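Local atomic coordinates of GTPase subunit of restriction endonuclease (Thermococcus gammatolerans, PDB entry 6P0F), a protein that probably recognises and binds modified DNA through this N-terminal YTH-type domain, as the GTPase subunit of an McrB-type restriction endonuclease. Residues E21-L25 with K26-R30; N31-E34 with G35-P39; G156-K159 with P160-S164; Y167-L170 with K171-K175. All blocks are in the same frame, centred on the assembly; numbering follows the deposited sequence.

Overall arrangement
All four contacts are local, and they follow one another along the chain. Interaction 1 ends helix 15-26 and leads into strand 28-29. Interaction 2 continues from it in the loop before helix 39-45; their centres are about 14 Å apart, and V28 packs on L33. Interaction 3 joins strand 155-158 to the start of helix 160-174, and interaction 4 lies on the last turns of that helix, with centres about 15 Å apart. Interactions 1 and 3 lie on opposite sides of the chain's centre, about 28 Å between centres, yet both reach the same mixed sheet. In this YTH-type domain the contacts attach an early and a late helix of the chain to the sheet.

Interaction 1. Residues E21-L25 with K26-R30; sequences EETIL and KGVKR
K26 folds back alongside E22, and the two side chains run the same way. E22 OE1 and K26 NZ form a salt bridge at 2.5 Å, shorter than usual, so its exact length is best read with caution. CG of K26 lies anti to its backbone N, chi1 -176°. The chain then bends at chi3 and chi4, which brings NZ back over the helix end. There NZ also donates to G27 O at 2.9 Å and reaches E22 O only weakly. An alanine at E22 is likely to leave the K26 ammonium without its carboxylate mate and its chain freer to swing. The backbone here closes helix 15-26 with a wider pi-type turn. K26 N bonds E21 O at 2.9 Å, and G27 N makes a weak bond to E22 O. G27 is the first residue to leave the helix and has a positive phi of 85°. A side chain there would press against the preceding carbonyl. Beyond the glycine, V28 lies in a short, weakly bonded strand, and its CG1 lies 4.0 Å from T23 CG2. The T23 hydroxyl bonds F52 O of strand 49-55, while V28 rests on F52 and F114.

Interaction 2. Residues N31-E34 with G35-P39; sequences NELE and GQIGP
L33 CG (chi1 -62°) and I37 CG1 both lie anti to their carbonyl carbons. I37 CG1 then comes within 4.1 Å of L33 CB. This pair lies on a beta turn over residues 33-36, with backbone angles close to type II and G35 in its third place. The phi of G35 is 93°, where any side chain would run into the carbonyl of E34. The turn is closed by Q36 N, which donates to L33 O at 3.0 Å. I37 N donates to the same oxygen, also at 3.0 Å, and more nearly in line with the C=O bond. Two amides therefore grip this one acceptor and fix the chain before it reaches helix 39-45, whose N-cap is G38. L33 and I37 are buried. Both touch L42 of helix 39-45 and F126 of strand 123-127, so the turn is tied to the sheet by its apolar side. The carboxylate of E34 is shared: OE1 forms a salt bridge with R30 NE, and OE2 takes a water. A bend at chi2 of E34 turns OE2 toward this water, which joins three groups of the turn. The water gives a hydrogen bond to E34 OE2 and accepts one from G35 N at 2.9 Å. Its other hydrogen bond goes to I37 O at 2.7 Å.

Interaction 3. Residues G156-K159 with P160-S164; sequences GYVK and PERMS. With SO4 (sulfate ion), chain C.
The junction of strand 155-158 and helix 160-174 holds a sulfate ion, probably from the crystallisation liquor, beside the side chains of K159 and R162. K159 is the N-cap of the helix, and P160 opens its first turn. The N-to-C directions of the strand and helix segments differ by 68°. K159 O takes two helix amides. M163 N lies in the carbonyl plane at 2.9 Å, with a nearly straight bond of 170°. R162 N sits above that plane at a similar distance and is less well aligned. The R162 chain runs extended from CG to NE, which carries the guanidinium out to the anion. There NE and NH2 both donate to sulfate O2, NH2 at 2.5 Å, and the sulfur lies in the guanidinium plane at its edge. NH1 bonds L145 O, so the group is held from a second side. Replacing R162 with an alanine would probably take away the two arginine donors of sulfate O2 and leave L145 O without its NH1 partner. The K159 chain runs along the ion, with its NZ 3.3 Å from sulfate O3. E161 lies beside the K159 chain. A water accepts from K159 N and, weakly, from R162 NE. On the inner side, V158 CG1 lies 4.1 Å from CB of M163, which is a selenomethionine. V158 and M163 both rest on L5 of strand 5-11. Toward the surface the Y157 side chain crosses that of P160 at about a right angle, and its OH stands 3.5 Å from P160 CD.

Interaction 4. Residues Y167-L170 with K171-K175; sequences YDIL and KNILK
K171 N donates to Y167 O at 2.9 Å, with an angle of 162° at the hydrogen. The next three amides follow the same rule: N172 N bonds D168 O, I173 N bonds I169 O, and L174 N bonds L170 O. A water adds a side-chain link, accepting from K171 NZ at 2.6 Å and donating to D168 OD1. The direct salt bridge between D168 OD1 and K171 NZ is long, at 3.8 Å, so the water probably carries much of the link between the charges. K171 is bent at chi3, -70°, and this lays its outer chain across the Y167 ring. CD stands 3.9 Å from the ring centroid and 28° off its normal, a CH-pi contact over the face. CE comes in over the same ring, 3.4 Å from Y167 CE2. The lysine chain thus covers one ring face while its NZ reaches the water and the aspartate. All this lies on the last turns of helix 160-174, which packs against the mixed sheet of the domain. The four bonds from K171 N to L174 N are i to i+4, although the helix is kinked at 168-169. The Y167 OH bonds N3 ND2, which ties the ring to the chain's N-terminal end. Farther round the helix the contact turns apolar. I169 CG2 meets I173 CD1 at 4.0 Å, and L170 CD2 stands 4.4 Å from the same I173 CD1. L170 and L174 both touch M70 and L94 of strands 70-76 and 91-102, and I173 adds contacts with L94 and L134.

Interaction 1. Residues E21-L25 with K26-R30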
loop_
_atom_site.group_PDB
_atom_site.type_symbol
_atom_site.label_atom_id
_atom_site.label_comp_id
_atom_site.label_asym_id
_atom_site.label_seq_id
_atom_site.Cartn_x
_atom_site.Cartn_y
_atom_site.Cartn_z
ATOM N N GLU A 21 10.367 -0.268 0.958
ATOM C CA GLU A 21 11.162 -0.696 2.097
ATOM C C GLU A 21 11.349 0.444 3.087
ATOM O O GLU A 21 11.265 0.243 4.300
ATOM C CB GLU A 21 12.512 -1.217 1.593
ATOM C CG GLU A 21 13.428 -1.735 2.682
ATOM C CD GLU A 21 14.718 -2.314 2.099
ATOM O OE1 GLU A 21 15.385 -1.586 1.337
ATOM O OE2 GLU A 21 15.028 -3.496 2.364
ATOM N N GLU A 22 11.552 1.661 2.580
ATOM C CA GLU A 22 11.826 2.777 3.460
ATOM C C GLU A 22 10.629 3.122 4.340
ATOM O O GLU A 22 10.776 3.302 5.552
ATOM C CB GLU A 22 12.261 3.994 2.650
ATOM C CG GLU A 22 12.571 5.177 3.529
ATOM C CD GLU A 22 13.947 5.055 4.225
ATOM O OE1 GLU A 22 14.071 5.536 5.363
ATOM O OE2 GLU A 22 14.884 4.503 3.584
ATOM N N THR A 23 9.442 3.273 3.754
ATOM C CA THR A 23 8.343 3.837 4.505
ATOM C C THR A 23 7.228 2.876 4.862
ATOM O O THR A 23 6.397 3.254 5.681
ATOM C CB THR A 23 7.720 5.035 3.776
ATOM O OG1 THR A 23 7.235 4.651 2.496
ATOM C CG2 THR A 23 8.767 6.157 3.606
ATOM N N ILE A 24 7.186 1.668 4.297
ATOM C CA ILE A 24 6.219 0.647 4.703
ATOM C C ILE A 24 6.874 -0.467 5.500
ATOM O O ILE A 24 6.314 -0.934 6.496
ATOM C CB ILE A 24 5.455 0.082 3.486
ATOM C CG1 ILE A 24 4.565 1.165 2.879
ATOM C CG2 ILE A 24 4.629 -1.128 3.880
ATOM C CD1 ILE A 24 3.415 1.581 3.786
ATOM N N LEU A 25 8.030 -0.954 5.075
ATOM C CA LEU A 25 8.630 -2.056 5.811
ATOM C C LEU A 25 9.402 -1.571 7.024
ATOM O O LEU A 25 9.220 -2.093 8.122
ATOM C CB LEU A 25 9.508 -2.899 4.888
ATOM C CG LEU A 25 8.857 -3.539 3.649
ATOM C CD1 LEU A 25 9.835 -4.400 2.907
ATOM C CD2 LEU A 25 7.650 -4.344 4.108
ATOM N N LYS A 26 10.217 -0.534 6.872
ATOM C CA LYS A 26 10.939 0.054 7.985
ATOM C C LYS A 26 10.094 1.092 8.703
ATOM O O LYS A 26 9.875 0.987 9.914
ATOM C CB LYS A 26 12.238 0.669 7.466
ATOM C CG LYS A 26 13.096 1.226 8.522
ATOM C CD LYS A 26 14.445 1.762 7.980
ATOM C CE LYS A 26 14.294 2.813 6.861
ATOM N NZ LYS A 26 13.573 4.084 7.282
ATOM N N GLY A 27 9.536 2.036 7.946
ATOM C CA GLY A 27 8.851 3.162 8.535
ATOM C C GLY A 27 9.832 4.264 8.873
ATOM O O GLY A 27 11.057 4.106 8.796
ATOM N N VAL A 28 9.278 5.409 9.267
ATOM C CA VAL A 28 10.122 6.552 9.595
ATOM C C VAL A 28 9.772 7.085 10.976
ATOM O O VAL A 28 8.621 7.044 11.422
ATOM C CB VAL A 28 10.021 7.682 8.549
ATOM C CG1 VAL A 28 10.326 7.183 7.145
ATOM C CG2 VAL A 28 8.669 8.331 8.565
ATOM N N LYS A 29 10.786 7.594 11.674
ATOM C CA LYS A 29 10.529 8.218 12.959
ATOM C C LYS A 29 9.582 9.392 12.760
ATOM O O LYS A 29 9.648 10.094 11.753
ATOM C CB LYS A 29 11.843 8.683 13.582
ATOM C CG LYS A 29 12.719 7.523 14.033
ATOM C CD LYS A 29 14.088 7.978 14.518
ATOM C CE LYS A 29 15.059 6.782 14.601
ATOM N NZ LYS A 29 16.462 7.184 14.967
ATOM N N ARG A 30 8.690 9.594 13.719
ATOM C CA ARG A 30 7.716 10.675 13.598
ATOM C C ARG A 30 8.397 12.027 13.387
ATOM O O ARG A 30 7.868 12.873 12.658
ATOM C CB ARG A 30 6.843 10.724 14.853
ATOM C CG ARG A 30 5.858 11.857 14.850
ATOM C CD ARG A 30 4.987 11.863 16.123
ATOM N NE ARG A 30 4.371 13.175 16.273
ATOM C CZ ARG A 30 3.147 13.378 16.725
ATOM N NH1 ARG A 30 2.403 12.365 17.102
ATOM N NH2 ARG A 30 2.673 14.605 16.798
#

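Interaction 2. Residues N31-E34 with G35-P39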
loop_
_atom_site.group_PDB
_atom_site.type_symbol
_atom_site.label_atom_id
_atom_site.label_comp_id
_atom_site.label_asym_id
_atom_site.label_seq_id
_atom_site.Cartn_x
_atom_site.Cartn_y
_atom_site.Cartn_z
ATOM N N ASN A 31 9.563 12.251 13.992
ATOM C CA ASN A 31 10.214 13.550 13.808
ATOM C C ASN A 31 10.617 13.823 12.369
ATOM O O ASN A 31 10.793 14.991 12.017
ATOM C CB ASN A 31 11.413 13.658 14.765
ATOM C CG ASN A 31 10.973 13.721 16.208
ATOM O OD1 ASN A 31 9.786 13.912 16.507
ATOM N ND2 ASN A 31 11.925 13.576 17.121
ATOM N N GLU A 32 10.781 12.789 11.526
ATOM C CA GLU A 32 11.079 12.994 10.119
ATOM C C GLU A 32 9.907 13.625 9.375
ATOM O O GLU A 32 10.101 14.179 8.287
ATOM C CB GLU A 32 11.505 11.671 9.455
ATOM C CG GLU A 32 12.639 10.912 10.204
ATOM C CD GLU A 32 13.067 9.590 9.509
ATOM O OE1 GLU A 32 13.058 8.477 10.163
ATOM O OE2 GLU A 32 13.423 9.674 8.302
ATOM N N LEU A 33 8.696 13.574 9.934
ATOM C CA LEU A 33 7.521 14.150 9.293
ATOM C C LEU A 33 7.008 15.410 9.977
ATOM O O LEU A 33 6.177 16.113 9.389
ATOM C CB LEU A 33 6.371 13.128 9.257
ATOM C CG LEU A 33 6.636 11.845 8.468
ATOM C CD1 LEU A 33 5.461 10.867 8.604
ATOM C CD2 LEU A 33 6.904 12.175 7.046
ATOM N N GLU A 34 7.401 15.645 11.227
ATOM C CA GLU A 34 6.968 16.827 11.952
ATOM C C GLU A 34 7.393 18.065 11.178
ATOM O O GLU A 34 8.480 18.112 10.603
ATOM C CB GLU A 34 7.565 16.835 13.356
ATOM C CG GLU A 34 6.904 15.831 14.295
ATOM C CD GLU A 34 5.552 16.261 14.840
ATOM O OE1 GLU A 34 5.053 15.610 15.797
ATOM O OE2 GLU A 34 4.970 17.224 14.296
ATOM N N GLY A 35 6.512 19.045 11.124
ATOM C CA GLY A 35 6.758 20.227 10.336
ATOM C C GLY A 35 6.193 20.158 8.945
ATOM O O GLY A 35 6.087 21.194 8.286
ATOM N N GLN A 36 5.827 18.968 8.482
ATOM C CA GLN A 36 5.279 18.769 7.155
ATOM C C GLN A 36 3.908 18.129 7.156
ATOM O O GLN A 36 3.047 18.514 6.358
ATOM C CB GLN A 36 6.232 17.901 6.323
ATOM C CG GLN A 36 7.601 18.508 6.134
ATOM C CD GLN A 36 7.577 19.727 5.237
ATOM O OE1 GLN A 36 6.750 19.843 4.330
ATOM N NE2 GLN A 36 8.488 20.642 5.490
ATOM N N ILE A 37 3.708 17.115 7.993
ATOM C CA ILE A 37 2.419 16.463 8.182
ATOM C C ILE A 37 1.815 17.024 9.466
ATOM O O ILE A 37 2.511 17.154 10.474
ATOM C CB ILE A 37 2.580 14.929 8.262
ATOM C CG1 ILE A 37 3.216 14.372 6.989
ATOM C CG2 ILE A 37 1.261 14.304 8.587
ATOM C CD1 ILE A 37 2.349 14.528 5.736
ATOM N N GLY A 38 0.539 17.388 9.424
ATOM C CA GLY A 38 -0.104 17.997 10.565
ATOM C C GLY A 38 -0.100 17.112 11.798
ATOM O O GLY A 38 -0.236 15.892 11.710
ATOM N N PRO A 39 0.003 17.722 12.980
ATOM C CA PRO A 39 0.098 16.913 14.207
ATOM C C PRO A 39 -1.152 16.083 14.453
ATOM O O PRO A 39 -1.097 15.032 15.096
ATOM C CB PRO A 39 0.319 17.971 15.302
ATOM C CG PRO A 39 -0.240 19.231 14.707
ATOM C CD PRO A 39 0.105 19.167 13.264
HETATM O O HOH W 1 3.803 18.770 12.159
#

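Interaction 3. Residues G156-K159 with P160-S164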
loop_
_atom_site.group_PDB
_atom_site.type_symbol
_atom_site.label_atom_id
_atom_site.label_comp_id
_atom_site.label_asym_id
_atom_site.label_seq_id
_atom_site.Cartn_x
_atom_site.Cartn_y
_atom_site.Cartn_z
ATOM N N GLY A 156 -4.809 -2.062 -8.441
ATOM C CA GLY A 156 -6.067 -2.720 -8.746
ATOM C C GLY A 156 -7.109 -2.508 -7.667
ATOM O O GLY A 156 -6.792 -2.285 -6.495
ATOM N N TYR A 157 -8.369 -2.567 -8.087
ATOM C CA TYR A 157 -9.519 -2.494 -7.200
ATOM C C TYR A 157 -10.183 -3.860 -7.179
ATOM O O TYR A 157 -10.450 -4.437 -8.248
ATOM C CB TYR A 157 -10.510 -1.428 -7.673
ATOM C CG TYR A 157 -11.852 -1.479 -6.974
ATOM C CD1 TYR A 157 -11.982 -1.092 -5.643
ATOM C CD2 TYR A 157 -12.994 -1.903 -7.638
ATOM C CE1 TYR A 157 -13.198 -1.129 -4.996
ATOM C CE2 TYR A 157 -14.226 -1.932 -6.996
ATOM C CZ TYR A 157 -14.320 -1.549 -5.681
ATOM O OH TYR A 157 -15.528 -1.575 -5.025
ATOM N N VAL A 158 -10.412 -4.405 -5.989
ATOM C CA VAL A 158 -11.013 -5.728 -5.866
ATOM C C VAL A 158 -12.526 -5.532 -5.746
ATOM O O VAL A 158 -13.028 -4.988 -4.755
ATOM C CB VAL A 158 -10.441 -6.523 -4.688
ATOM C CG1 VAL A 158 -11.048 -7.922 -4.631
ATOM C CG2 VAL A 158 -8.919 -6.630 -4.841
ATOM N N LYS A 159 -13.256 -5.974 -6.767
ATOM C CA LYS A 159 -14.686 -5.747 -6.767
ATOM C C LYS A 159 -15.330 -6.452 -5.583
ATOM O O LYS A 159 -14.869 -7.509 -5.134
ATOM C CB LYS A 159 -15.296 -6.218 -8.090
ATOM C CG LYS A 159 -14.834 -5.356 -9.246
ATOM C CD LYS A 159 -15.767 -5.407 -10.448
ATOM C CE LYS A 159 -15.176 -4.604 -11.606
ATOM N NZ LYS A 159 -16.145 -4.500 -12.737
ATOM N N PRO A 160 -16.423 -5.886 -5.067
ATOM C CA PRO A 160 -17.090 -6.475 -3.893
ATOM C C PRO A 160 -17.401 -7.964 -4.002
ATOM O O PRO A 160 -17.257 -8.705 -3.018
ATOM C CB PRO A 160 -18.390 -5.660 -3.796
ATOM C CG PRO A 160 -18.140 -4.401 -4.524
ATOM C CD PRO A 160 -17.062 -4.644 -5.539
ATOM N N GLU A 161 -17.825 -8.427 -5.180
ATOM C CA GLU A 161 -18.207 -9.827 -5.307
ATOM C C GLU A 161 -17.013 -10.749 -5.093
ATOM O O GLU A 161 -17.187 -11.897 -4.654
ATOM C CB GLU A 161 -18.876 -10.040 -6.664
ATOM C CG GLU A 161 -18.098 -9.519 -7.860
ATOM C CD GLU A 161 -18.422 -8.073 -8.230
ATOM O OE1 GLU A 161 -18.875 -7.312 -7.341
ATOM O OE2 GLU A 161 -18.200 -7.702 -9.412
ATOM N N ARG A 162 -15.796 -10.257 -5.355
ATOM C CA ARG A 162 -14.604 -11.009 -5.002
ATOM C C ARG A 162 -14.144 -10.754 -3.579
ATOM O O ARG A 162 -13.684 -11.681 -2.898
ATOM C CB ARG A 162 -13.410 -10.622 -5.867
ATOM C CG ARG A 162 -13.486 -10.865 -7.212
ATOM C CD ARG A 162 -12.138 -10.484 -7.766
ATOM N NE ARG A 162 -12.329 -10.494 -9.167
ATOM C CZ ARG A 162 -12.155 -11.567 -9.919
ATOM N NH1 ARG A 162 -11.762 -12.705 -9.360
ATOM N NH2 ARG A 162 -12.366 -11.485 -11.205
HETATM N N MSE A 163 -14.152 -9.476 -3.171
HETATM C CA MSE A 163 -13.668 -9.044 -1.849
HETATM C C MSE A 163 -14.468 -9.794 -0.806
HETATM O O MSE A 163 -13.922 -10.273 0.193
HETATM C CB MSE A 163 -13.798 -7.524 -1.668
HETATM C CG MSE A 163 -13.361 -7.035 -0.337
HETATM SE SE MSE A 163 -14.014 -5.162 -0.122
HETATM C CE MSE A 163 -13.582 -4.381 -1.895
ATOM N N SER A 164 -15.766 -9.951 -1.077
ATOM C CA SER A 164 -16.643 -10.617 -0.115
ATOM C C SER A 164 -16.178 -12.023 0.217
ATOM O O SER A 164 -16.324 -12.471 1.361
ATOM C CB SER A 164 -18.056 -10.680 -0.658
ATOM O OG SER A 164 -18.944 -11.325 0.229
HETATM S S SO4 C . -13.166 -7.856 -12.118
HETATM O O1 SO4 C . -12.388 -6.843 -11.380
HETATM O O2 SO4 C . -13.151 -9.068 -11.315
HETATM O O3 SO4 C . -14.544 -7.408 -12.359
HETATM O O4 SO4 C . -12.619 -8.103 -13.432
HETATM O O HOH W 2 -11.957 -7.384 -9.287
#

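Interaction 4. Residues Y167-L170 with K171-K175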
loop_
_atom_site.group_PDB
_atom_site.type_symbol
_atom_site.label_atom_id
_atom_site.label_comp_id
_atom_site.label_asym_id
_atom_site.label_seq_id
_atom_site.Cartn_x
_atom_site.Cartn_y
_atom_site.Cartn_z
ATOM N N TYR A 167 -13.288 -11.267 2.738
ATOM C CA TYR A 167 -13.384 -10.131 3.653
ATOM C C TYR A 167 -13.268 -10.560 5.108
ATOM O O TYR A 167 -12.585 -9.904 5.903
ATOM C CB TYR A 167 -14.704 -9.410 3.393
ATOM C CG TYR A 167 -14.926 -8.157 4.201
ATOM C CD1 TYR A 167 -13.966 -7.143 4.238
ATOM C CD2 TYR A 167 -16.104 -7.983 4.920
ATOM C CE1 TYR A 167 -14.183 -5.986 4.967
ATOM C CE2 TYR A 167 -16.320 -6.821 5.669
ATOM C CZ TYR A 167 -15.366 -5.835 5.684
ATOM O OH TYR A 167 -15.599 -4.685 6.424
ATOM N N ASP A 168 -13.923 -11.650 5.490
ATOM C CA ASP A 168 -13.887 -12.062 6.885
ATOM C C ASP A 168 -12.509 -12.562 7.284
ATOM O O ASP A 168 -12.042 -12.280 8.398
ATOM C CB ASP A 168 -14.972 -13.104 7.116
ATOM C CG ASP A 168 -16.328 -12.463 7.201
ATOM O OD1 ASP A 168 -16.536 -11.650 8.142
ATOM O OD2 ASP A 168 -17.169 -12.749 6.317
ATOM N N ILE A 169 -11.812 -13.238 6.374
ATOM C CA ILE A 169 -10.425 -13.605 6.638
ATOM C C ILE A 169 -9.578 -12.350 6.869
ATOM O O ILE A 169 -8.800 -12.258 7.828
ATOM C CB ILE A 169 -9.861 -14.448 5.482
ATOM C CG1 ILE A 169 -10.662 -15.731 5.273
ATOM C CG2 ILE A 169 -8.398 -14.760 5.755
ATOM C CD1 ILE A 169 -10.419 -16.378 3.899
ATOM N N LEU A 170 -9.708 -11.370 5.983
ATOM C CA LEU A 170 -8.893 -10.169 6.113
ATOM C C LEU A 170 -9.192 -9.436 7.413
ATOM O O LEU A 170 -8.270 -8.954 8.080
ATOM C CB LEU A 170 -9.118 -9.244 4.924
ATOM C CG LEU A 170 -8.828 -9.782 3.525
ATOM C CD1 LEU A 170 -9.025 -8.837 2.353
ATOM C CD2 LEU A 170 -7.374 -10.326 3.507
ATOM N N LYS A 171 -10.474 -9.329 7.792
ATOM C CA LYS A 171 -10.789 -8.645 9.049
ATOM C C LYS A 171 -10.157 -9.368 10.235
ATOM O O LYS A 171 -9.692 -8.730 11.191
ATOM C CB LYS A 171 -12.305 -8.523 9.232
ATOM C CG LYS A 171 -12.964 -7.497 8.349
ATOM C CD LYS A 171 -14.391 -7.143 8.801
ATOM C CE LYS A 171 -15.394 -8.293 8.582
ATOM N NZ LYS A 171 -16.820 -7.909 8.933
ATOM N N ASN A 172 -10.128 -10.702 10.197
ATOM C CA ASN A 172 -9.553 -11.448 11.309
ATOM C C ASN A 172 -8.035 -11.329 11.357
ATOM O O ASN A 172 -7.460 -11.325 12.450
ATOM C CB ASN A 172 -9.984 -12.915 11.244
ATOM C CG ASN A 172 -11.476 -13.090 11.541
ATOM O OD1 ASN A 172 -12.124 -12.202 12.114
ATOM N ND2 ASN A 172 -12.032 -14.228 11.132
ATOM N N ILE A 173 -7.371 -11.208 10.207
ATOM C CA ILE A 173 -5.933 -10.940 10.244
ATOM C C ILE A 173 -5.673 -9.604 10.921
ATOM O O ILE A 173 -4.764 -9.476 11.755
ATOM C CB ILE A 173 -5.335 -10.980 8.823
ATOM C CG1 ILE A 173 -5.397 -12.400 8.233
ATOM C CG2 ILE A 173 -3.890 -10.502 8.830
ATOM C CD1 ILE A 173 -5.212 -12.479 6.700
ATOM N N LEU A 174 -6.468 -8.591 10.594
ATOM C CA LEU A 174 -6.181 -7.242 11.047
ATOM C C LEU A 174 -6.670 -6.971 12.457
ATOM O O LEU A 174 -6.318 -5.942 13.019
ATOM C CB LEU A 174 -6.805 -6.211 10.107
ATOM C CG LEU A 174 -6.178 -6.126 8.723
ATOM C CD1 LEU A 174 -7.074 -5.310 7.797
ATOM C CD2 LEU A 174 -4.786 -5.556 8.811
ATOM N N LYS A 175 -7.488 -7.822 13.044
ATOM C CA LYS A 175 -7.995 -7.453 14.354
ATOM C C LYS A 175 -6.925 -7.400 15.414
ATOM O O LYS A 175 -7.151 -6.835 16.486
ATOM C CB LYS A 175 -9.041 -8.419 14.750
ATOM C CG LYS A 175 -10.430 -7.856 14.394
ATOM C CD LYS A 175 -11.308 -8.871 14.128
ATOM C CE LYS A 175 -10.977 -10.006 15.117
ATOM N NZ LYS A 175 -11.108 -9.370 16.412
HETATM O O HOH W 3 -18.469 -9.605 7.847
#